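Pyruvate carboxylase n-terminal domain (Aquifex aeolicus, PDB 1ULZ) is the biotin carboxylase subunit of a pyruvate carboxylase, an ATP-grasp family protein seen here as an assembly of two copies. Local coordinates at residues K22-P27 with W310-A315; T390-W395 with V399-A404. The protein carries 1 engineered substitution. One frame throughout, in Å; residues are numbered along the deposited sequence.

From the N terminus, after the first strand of the parallel sheet of the Rossmann-like domain, helix 11-24 with the turn after it offers one half of contact 1. The other half, helix 307-315, comes 283 residues later, so this contact closes a long loop and ties the N-terminal domain to the ATP-grasp region. Contact 2 follows in series: the chain reverses just after strand 384-392 and enters helix 395-407 in the C-terminal domain, three helical residues separating the two segments. The two contacts neither nest nor cross, and their nearest atoms lie about 17 Å apart. They meet across the dimer, where Glu-23 forms a salt bridge with Arg-401 of the second subunit.

Contact 1. Residues K22-P27 with W310-A315; sequences KELGIP and WQIKIA
Leu-24 and Ile-26 both bring a CD1 methyl against CG2 of Ile-312, from the same side, and the contact between the segments is apolar, with no hydrogen bond across it. CD1 of Leu-24 lies 3.8 Å from CG2 of Ile-312, the two side chains lying flank to flank and pointing opposite ways. The same CG2 takes CD1 of Ile-26 at 3.9 Å, so one branch methyl serves both partners; with CG1 of Ile-312 anti to the carbonyl carbon (chi1 -57°), CG2 heads toward Ile-26, with Leu-24 CD1 at its flank. Helix 11-24 ends here in a Schellman motif: Gly-25, at positive phi (80°), leaves the helix, and its N bonds to Lys-22 O at 3.0 Å. Leu-24 comes from the helix end and Ile-26 from just beyond the turn; both lie against helix 307-315, joining the Rossmann-like N-terminal domain to the ATP-grasp region. A second kind of apolar touch comes from the aliphatic part of a lysine: the extended chain of Lys-313 brings CE to 3.6 Å from CD2 of Leu-24, while its CD lies over one face of the Trp-310 ring, toward the rim. Charge pairing flanks the patch, Glu-23 forming a salt bridge with Lys-309.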
ATOM      1  N   LYS A  22      -6.885  15.292  -6.269  1.00 19.42           N
ATOM      2  CA  LYS A  22      -5.567  15.653  -6.781  1.00 19.80           C
ATOM      3  C   LYS A  22      -5.168  14.706  -7.905  1.00 21.22           C
ATOM      4  O   LYS A  22      -4.600  15.127  -8.911  1.00 21.84           O
ATOM      5  CB  LYS A  22      -4.515  15.610  -5.662  1.00 19.27           C
ATOM      6  CG  LYS A  22      -4.655  16.721  -4.630  1.00 18.24           C
ATOM      7  CD  LYS A  22      -3.577  16.630  -3.553  1.00 20.37           C
ATOM      8  CE  LYS A  22      -2.180  16.887  -4.104  1.00 20.71           C
ATOM      9  NZ  LYS A  22      -1.959  18.313  -4.464  1.00 18.97           N
ATOM     10  N   GLU A  23      -5.471  13.424  -7.734  1.00 20.83           N
ATOM     11  CA  GLU A  23      -5.151  12.441  -8.757  1.00 21.77           C
ATOM     12  C   GLU A  23      -5.941  12.711 -10.042  1.00 21.73           C
ATOM     13  O   GLU A  23      -5.444  12.471 -11.140  1.00 22.43           O
ATOM     14  CB  GLU A  23      -5.412  11.026  -8.226  1.00 20.23           C
ATOM     15  CG  GLU A  23      -4.257  10.503  -7.385  1.00 20.38           C
ATOM     16  CD  GLU A  23      -4.559   9.204  -6.650  1.00 22.78           C
ATOM     17  OE1 GLU A  23      -5.481   8.465  -7.058  1.00 21.49           O
ATOM     18  OE2 GLU A  23      -3.849   8.916  -5.663  1.00 20.50           O
ATOM     19  N   LEU A  24      -7.158  13.232  -9.905  1.00 21.35           N
ATOM     20  CA  LEU A  24      -7.982  13.541 -11.071  1.00 22.15           C
ATOM     21  C   LEU A  24      -7.624  14.916 -11.635  1.00 23.29           C
ATOM     22  O   LEU A  24      -8.068  15.282 -12.718  1.00 24.72           O
ATOM     23  CB  LEU A  24      -9.475  13.509 -10.713  1.00 20.69           C
ATOM     24  CG  LEU A  24     -10.096  12.152 -10.350  1.00 22.22           C
ATOM     25  CD1 LEU A  24     -11.499  12.352  -9.813  1.00 18.92           C
ATOM     26  CD2 LEU A  24     -10.125  11.247 -11.571  1.00 22.14           C
ATOM     27  N   GLY A  25      -6.813  15.671 -10.899  1.00 23.74           N
ATOM     28  CA  GLY A  25      -6.430  16.998 -11.355  1.00 22.88           C
ATOM     29  C   GLY A  25      -7.524  18.016 -11.083  1.00 24.35           C
ATOM     30  O   GLY A  25      -7.651  19.013 -11.791  1.00 25.16           O
ATOM     31  N   ILE A  26      -8.322  17.761 -10.051  1.00 24.07           N
ATOM     32  CA  ILE A  26      -9.420  18.646  -9.679  1.00 23.36           C
ATOM     33  C   ILE A  26      -9.048  19.489  -8.463  1.00 23.31           C
ATOM     34  O   ILE A  26      -8.725  18.948  -7.404  1.00 23.32           O
ATOM     35  CB  ILE A  26     -10.691  17.837  -9.337  1.00 23.73           C
ATOM     36  CG1 ILE A  26     -11.164  17.065 -10.572  1.00 22.54           C
ATOM     37  CG2 ILE A  26     -11.788  18.769  -8.830  1.00 24.51           C
ATOM     38  CD1 ILE A  26     -12.338  16.152 -10.308  1.00 22.67           C
ATOM     39  N   PRO A  27      -9.080  20.826  -8.604  1.00 22.56           N
ATOM     40  CA  PRO A  27      -8.740  21.706  -7.482  1.00 21.90           C
ATOM     41  C   PRO A  27      -9.703  21.455  -6.331  1.00 22.15           C
ATOM     42  O   PRO A  27     -10.867  21.117  -6.553  1.00 23.30           O
ATOM     43  CB  PRO A  27      -8.880  23.110  -8.081  1.00 23.23           C
ATOM     44  CG  PRO A  27      -9.926  22.932  -9.129  1.00 23.88           C
ATOM     45  CD  PRO A  27      -9.532  21.608  -9.767  1.00 21.41           C
ATOM     46  N   TRP A 310     -14.232   6.876  -7.995  1.00 17.60           N
ATOM     47  CA  TRP A 310     -15.416   6.576  -8.792  1.00 18.43           C
ATOM     48  C   TRP A 310     -16.617   7.424  -8.367  1.00 17.85           C
ATOM     49  O   TRP A 310     -17.457   7.766  -9.196  1.00 19.05           O
ATOM     50  CB  TRP A 310     -15.761   5.082  -8.724  1.00 17.75           C
ATOM     51  CG  TRP A 310     -15.139   4.289  -9.840  1.00 18.88           C
ATOM     52  CD1 TRP A 310     -14.222   3.287  -9.726  1.00 19.00           C
ATOM     53  CD2 TRP A 310     -15.379   4.453 -11.247  1.00 19.58           C
ATOM     54  NE1 TRP A 310     -13.876   2.813 -10.970  1.00 17.92           N
ATOM     55  CE2 TRP A 310     -14.571   3.512 -11.921  1.00 19.35           C
ATOM     56  CE3 TRP A 310     -16.196   5.304 -12.000  1.00 20.39           C
ATOM     57  CZ2 TRP A 310     -14.555   3.397 -13.312  1.00 20.33           C
ATOM     58  CZ3 TRP A 310     -16.179   5.189 -13.386  1.00 21.73           C
ATOM     59  CH2 TRP A 310     -15.364   4.241 -14.025  1.00 20.50           C
ATOM     60  N   GLN A 311     -16.692   7.762  -7.080  1.00 17.13           N
ATOM     61  CA  GLN A 311     -17.773   8.598  -6.567  1.00 17.63           C
ATOM     62  C   GLN A 311     -17.780   9.911  -7.346  1.00 18.55           C
ATOM     63  O   GLN A 311     -18.829  10.398  -7.768  1.00 17.68           O
ATOM     64  CB  GLN A 311     -17.558   8.934  -5.082  1.00 15.95           C
ATOM     65  CG  GLN A 311     -17.938   7.858  -4.082  1.00 15.93           C
ATOM     66  CD  GLN A 311     -17.858   8.364  -2.643  1.00 20.00           C
ATOM     67  OE1 GLN A 311     -16.769   8.616  -2.121  1.00 18.46           O
ATOM     68  NE2 GLN A 311     -19.016   8.528  -2.002  1.00 18.32           N
ATOM     69  N   ILE A 312     -16.592  10.477  -7.525  1.00 19.03           N
ATOM     70  CA  ILE A 312     -16.443  11.745  -8.225  1.00 20.34           C
ATOM     71  C   ILE A 312     -16.719  11.623  -9.720  1.00 20.19           C
ATOM     72  O   ILE A 312     -17.414  12.462 -10.291  1.00 21.56           O
ATOM     73  CB  ILE A 312     -15.038  12.337  -7.991  1.00 19.43           C
ATOM     74  CG1 ILE A 312     -14.810  12.511  -6.479  1.00 20.43           C
ATOM     75  CG2 ILE A 312     -14.922  13.682  -8.682  1.00 18.95           C
ATOM     76  CD1 ILE A 312     -13.370  12.738  -6.079  1.00 18.59           C
ATOM     77  N   LYS A 313     -16.186  10.581 -10.349  1.00 20.31           N
ATOM     78  CA  LYS A 313     -16.415  10.373 -11.776  1.00 20.78           C
ATOM     79  C   LYS A 313     -17.910  10.188 -12.037  1.00 20.17           C
ATOM     80  O   LYS A 313     -18.452  10.727 -12.995  1.00 19.18           O
ATOM     81  CB  LYS A 313     -15.647   9.140 -12.267  1.00 20.48           C
ATOM     82  CG  LYS A 313     -14.137   9.299 -12.220  1.00 25.06           C
ATOM     83  CD  LYS A 313     -13.409   8.078 -12.767  1.00 26.67           C
ATOM     84  CE  LYS A 313     -11.906   8.357 -12.842  1.00 31.30           C
ATOM     85  NZ  LYS A 313     -11.088   7.180 -13.279  1.00 32.45           N
ATOM     86  N   ILE A 314     -18.573   9.430 -11.169  1.00 20.91           N
ATOM     87  CA  ILE A 314     -20.001   9.179 -11.322  1.00 21.12           C
ATOM     88  C   ILE A 314     -20.810  10.457 -11.143  1.00 21.71           C
ATOM     89  O   ILE A 314     -21.731  10.730 -11.912  1.00 20.83           O
ATOM     90  CB  ILE A 314     -20.481   8.113 -10.326  1.00 21.79           C
ATOM     91  CG1 ILE A 314     -19.959   6.744 -10.769  1.00 21.93           C
ATOM     92  CG2 ILE A 314     -22.003   8.119 -10.231  1.00 21.14           C
ATOM     93  CD1 ILE A 314     -20.183   5.629  -9.771  1.00 20.81           C
ATOM     94  N   ALA A 315     -20.456  11.247 -10.135  1.00 21.41           N
ATOM     95  CA  ALA A 315     -21.152  12.503  -9.884  1.00 21.14           C
ATOM     96  C   ALA A 315     -20.964  13.432 -11.086  1.00 20.91           C
ATOM     97  O   ALA A 315     -21.812  14.273 -11.371  1.00 21.40           O
ATOM     98  CB  ALA A 315     -20.612  13.163  -8.611  1.00 19.47           C
TER

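Contact 2. Residues T390-W395 with V399-A404; sequences TWAPTW and VERMRA
Arg-401 reaches back from helix 399-404 to the end of strand 390-392, and CB, CG and the guanidinium all take part. CB lies 4.1 Å from CB of Thr-390; CG comes closer, 3.7 Å from that same Thr-390 CB. Because CG stands anti to the backbone N (chi1 -179°) and the chain then bends at chi2 and chi3, the guanidinium arrives side-on at the carbonyl of Trp-391. NE donates to Trp-391 O at 3.2 Å and NH1 to the same Trp-391 O at 2.9 Å, the latter straighter (160° at the hydrogen). The oxygen sits in the guanidinium plane, and the double grip on one acceptor should limit rotation of the group. NH1 also lies near Ala-392 CA, and NH2 pairs with Glu-23 of the second subunit. Beside this, Met-402 lays its CB 3.5 Å from OG1 of Thr-390. At the helix start, Val-399 N bonds to Trp-395 O, while Val-399 CG2 makes a CH-pi contact over the face of the five-membered ring of the Trp-395 indole, 3.5 Å from CE2 of Trp-395. The axes of 390-392 and 399-404 run roughly antiparallel, at 148°, with Met-402 reaching neighbouring strand 332-339 and helix 418-426.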
ATOM      1  N   THR A 390      -4.259  -3.947   6.095  1.00 20.20           N
ATOM      2  CA  THR A 390      -3.270  -4.882   5.562  1.00 20.95           C
ATOM      3  C   THR A 390      -3.923  -5.897   4.628  1.00 22.70           C
ATOM      4  O   THR A 390      -5.038  -6.362   4.879  1.00 22.53           O
ATOM      5  CB  THR A 390      -2.538  -5.663   6.688  1.00 21.43           C
ATOM      6  OG1 THR A 390      -3.492  -6.392   7.477  1.00 21.81           O
ATOM      7  CG2 THR A 390      -1.748  -4.708   7.577  1.00 20.00           C
ATOM      8  N   TRP A 391      -3.227  -6.229   3.545  1.00 22.19           N
ATOM      9  CA  TRP A 391      -3.726  -7.205   2.578  1.00 22.21           C
ATOM     10  C   TRP A 391      -2.749  -8.375   2.448  1.00 21.44           C
ATOM     11  O   TRP A 391      -1.539  -8.190   2.539  1.00 20.99           O
ATOM     12  CB  TRP A 391      -3.906  -6.560   1.199  1.00 22.07           C
ATOM     13  CG  TRP A 391      -4.332  -7.550   0.161  1.00 21.97           C
ATOM     14  CD1 TRP A 391      -5.614  -7.879  -0.178  1.00 22.01           C
ATOM     15  CD2 TRP A 391      -3.482  -8.435  -0.584  1.00 22.12           C
ATOM     16  NE1 TRP A 391      -5.615  -8.917  -1.077  1.00 22.11           N
ATOM     17  CE2 TRP A 391      -4.320  -9.279  -1.341  1.00 22.28           C
ATOM     18  CE3 TRP A 391      -2.095  -8.602  -0.675  1.00 22.26           C
ATOM     19  CZ2 TRP A 391      -3.816 -10.273  -2.180  1.00 21.77           C
ATOM     20  CZ3 TRP A 391      -1.597  -9.588  -1.505  1.00 22.46           C
ATOM     21  CH2 TRP A 391      -2.456 -10.412  -2.247  1.00 23.26           C
ATOM     22  N   ALA A 392      -3.285  -9.571   2.223  1.00 21.30           N
ATOM     23  CA  ALA A 392      -2.478 -10.781   2.051  1.00 21.79           C
ATOM     24  C   ALA A 392      -3.311 -11.822   1.299  1.00 22.56           C
ATOM     25  O   ALA A 392      -4.536 -11.744   1.283  1.00 23.13           O
ATOM     26  CB  ALA A 392      -2.039 -11.330   3.415  1.00 20.20           C
ATOM     27  N   PRO A 393      -2.654 -12.815   0.672  1.00 22.93           N
ATOM     28  CA  PRO A 393      -3.312 -13.882  -0.094  1.00 22.98           C
ATOM     29  C   PRO A 393      -4.267 -14.773   0.703  1.00 23.33           C
ATOM     30  O   PRO A 393      -5.267 -15.260   0.173  1.00 22.56           O
ATOM     31  CB  PRO A 393      -2.136 -14.684  -0.654  1.00 23.84           C
ATOM     32  CG  PRO A 393      -1.043 -13.670  -0.749  1.00 25.49           C
ATOM     33  CD  PRO A 393      -1.190 -12.914   0.543  1.00 22.99           C
ATOM     34  N   THR A 394      -3.948 -14.990   1.972  1.00 22.65           N
ATOM     35  CA  THR A 394      -4.767 -15.840   2.826  1.00 23.47           C
ATOM     36  C   THR A 394      -5.090 -15.180   4.157  1.00 23.66           C
ATOM     37  O   THR A 394      -4.402 -14.257   4.594  1.00 24.92           O
ATOM     38  CB  THR A 394      -4.054 -17.162   3.124  1.00 23.45           C
ATOM     39  OG1 THR A 394      -2.848 -16.893   3.852  1.00 22.90           O
ATOM     40  CG2 THR A 394      -3.717 -17.887   1.836  1.00 22.62           C
ATOM     41  N   TRP A 395      -6.132 -15.680   4.809  1.00 23.47           N
ATOM     42  CA  TRP A 395      -6.564 -15.143   6.089  1.00 24.01           C
ATOM     43  C   TRP A 395      -5.469 -15.096   7.152  1.00 23.95           C
ATOM     44  O   TRP A 395      -5.273 -14.066   7.791  1.00 23.19           O
ATOM     45  CB  TRP A 395      -7.746 -15.949   6.630  1.00 23.44           C
ATOM     46  CG  TRP A 395      -8.109 -15.574   8.026  1.00 21.83           C
ATOM     47  CD1 TRP A 395      -7.965 -16.342   9.146  1.00 22.52           C
ATOM     48  CD2 TRP A 395      -8.656 -14.323   8.463  1.00 22.49           C
ATOM     49  NE1 TRP A 395      -8.389 -15.646  10.253  1.00 24.14           N
ATOM     50  CE2 TRP A 395      -8.818 -14.404   9.861  1.00 23.19           C
ATOM     51  CE3 TRP A 395      -9.024 -13.140   7.808  1.00 22.79           C
ATOM     52  CZ2 TRP A 395      -9.331 -13.350  10.617  1.00 21.69           C
ATOM     53  CZ3 TRP A 395      -9.533 -12.096   8.558  1.00 22.10           C
ATOM     54  CH2 TRP A 395      -9.681 -12.208   9.949  1.00 21.62           C
ATOM     55  N   VAL A 399      -3.675 -11.769   8.949  1.00 22.09           N
ATOM     56  CA  VAL A 399      -3.681 -11.584  10.394  1.00 21.38           C
ATOM     57  C   VAL A 399      -2.268 -11.280  10.888  1.00 22.26           C
ATOM     58  O   VAL A 399      -2.054 -10.340  11.652  1.00 21.59           O
ATOM     59  CB  VAL A 399      -4.204 -12.845  11.119  1.00 21.90           C
ATOM     60  CG1 VAL A 399      -4.104 -12.664  12.629  1.00 17.75           C
ATOM     61  CG2 VAL A 399      -5.652 -13.118  10.703  1.00 21.99           C
ATOM     62  N   GLU A 400      -1.304 -12.084  10.448  1.00 21.94           N
ATOM     63  CA  GLU A 400       0.084 -11.892  10.847  1.00 22.33           C
ATOM     64  C   GLU A 400       0.647 -10.580  10.314  1.00 20.96           C
ATOM     65  O   GLU A 400       1.453  -9.937  10.986  1.00 22.23           O
ATOM     66  CB  GLU A 400       0.943 -13.073  10.384  1.00 22.76           C
ATOM     67  CG  GLU A 400       0.579 -14.383  11.075  1.00 25.22           C
ATOM     68  CD  GLU A 400       0.571 -14.268  12.598  1.00 28.66           C
ATOM     69  OE1 GLU A 400      -0.366 -14.807  13.230  1.00 30.03           O
ATOM     70  OE2 GLU A 400       1.497 -13.649  13.170  1.00 29.19           O
ATOM     71  N   ARG A 401       0.228 -10.175   9.116  1.00 19.58           N
ATOM     72  CA  ARG A 401       0.712  -8.909   8.564  1.00 18.95           C
ATOM     73  C   ARG A 401       0.198  -7.760   9.427  1.00 18.19           C
ATOM     74  O   ARG A 401       0.945  -6.833   9.739  1.00 18.66           O
ATOM     75  CB  ARG A 401       0.237  -8.699   7.128  1.00 18.78           C
ATOM     76  CG  ARG A 401       0.750  -7.400   6.502  1.00 20.85           C
ATOM     77  CD  ARG A 401       1.817  -7.683   5.433  1.00 23.89           C
ATOM     78  NE  ARG A 401       1.204  -8.140   4.200  1.00 22.86           N
ATOM     79  CZ  ARG A 401       1.811  -8.848   3.253  1.00 23.36           C
ATOM     80  NH1 ARG A 401       1.123  -9.195   2.176  1.00 21.02           N
ATOM     81  NH2 ARG A 401       3.080  -9.224   3.379  1.00 20.93           N
ATOM     82  N   MET A 402      -1.076  -7.826   9.811  1.00 17.72           N
ATOM     83  CA  MET A 402      -1.660  -6.782  10.645  1.00 19.32           C
ATOM     84  C   MET A 402      -0.933  -6.685  11.987  1.00 19.18           C
ATOM     85  O   MET A 402      -0.529  -5.602  12.398  1.00 21.22           O
ATOM     86  CB  MET A 402      -3.148  -7.050  10.882  1.00 18.68           C
ATOM     87  CG  MET A 402      -3.840  -5.999  11.739  1.00 17.90           C
ATOM     88  SD  MET A 402      -3.677  -4.320  11.066  1.00 21.00           S
ATOM     89  CE  MET A 402      -5.073  -4.232   9.991  1.00 17.73           C
ATOM     90  N   ARG A 403      -0.758  -7.817  12.667  1.00 21.72           N
ATOM     91  CA  ARG A 403      -0.077  -7.813  13.961  1.00 21.74           C
ATOM     92  C   ARG A 403       1.334  -7.229  13.869  1.00 20.51           C
ATOM     93  O   ARG A 403       1.750  -6.466  14.741  1.00 20.95           O
ATOM     94  CB  ARG A 403      -0.013  -9.227  14.549  1.00 22.30           C
ATOM     95  CG  ARG A 403       0.668  -9.269  15.912  1.00 25.60           C
ATOM     96  CD  ARG A 403       0.351 -10.542  16.673  1.00 29.50           C
ATOM     97  NE  ARG A 403       0.977 -11.731  16.101  1.00 30.70           N
ATOM     98  CZ  ARG A 403       2.231 -12.103  16.339  1.00 32.86           C
ATOM     99  NH1 ARG A 403       3.003 -11.379  17.140  1.00 32.30           N
ATOM    100  NH2 ARG A 403       2.711 -13.211  15.786  1.00 33.55           N
ATOM    101  N   ALA A 404       2.056  -7.580  12.804  1.00 19.07           N
ATOM    102  CA  ALA A 404       3.418  -7.087  12.592  1.00 18.62           C
ATOM    103  C   ALA A 404       3.417  -5.576  12.357  1.00 17.04           C
ATOM    104  O   ALA A 404       4.309  -4.870  12.810  1.00 18.13           O
ATOM    105  CB  ALA A 404       4.070  -7.810  11.406  1.00 16.88           C
TER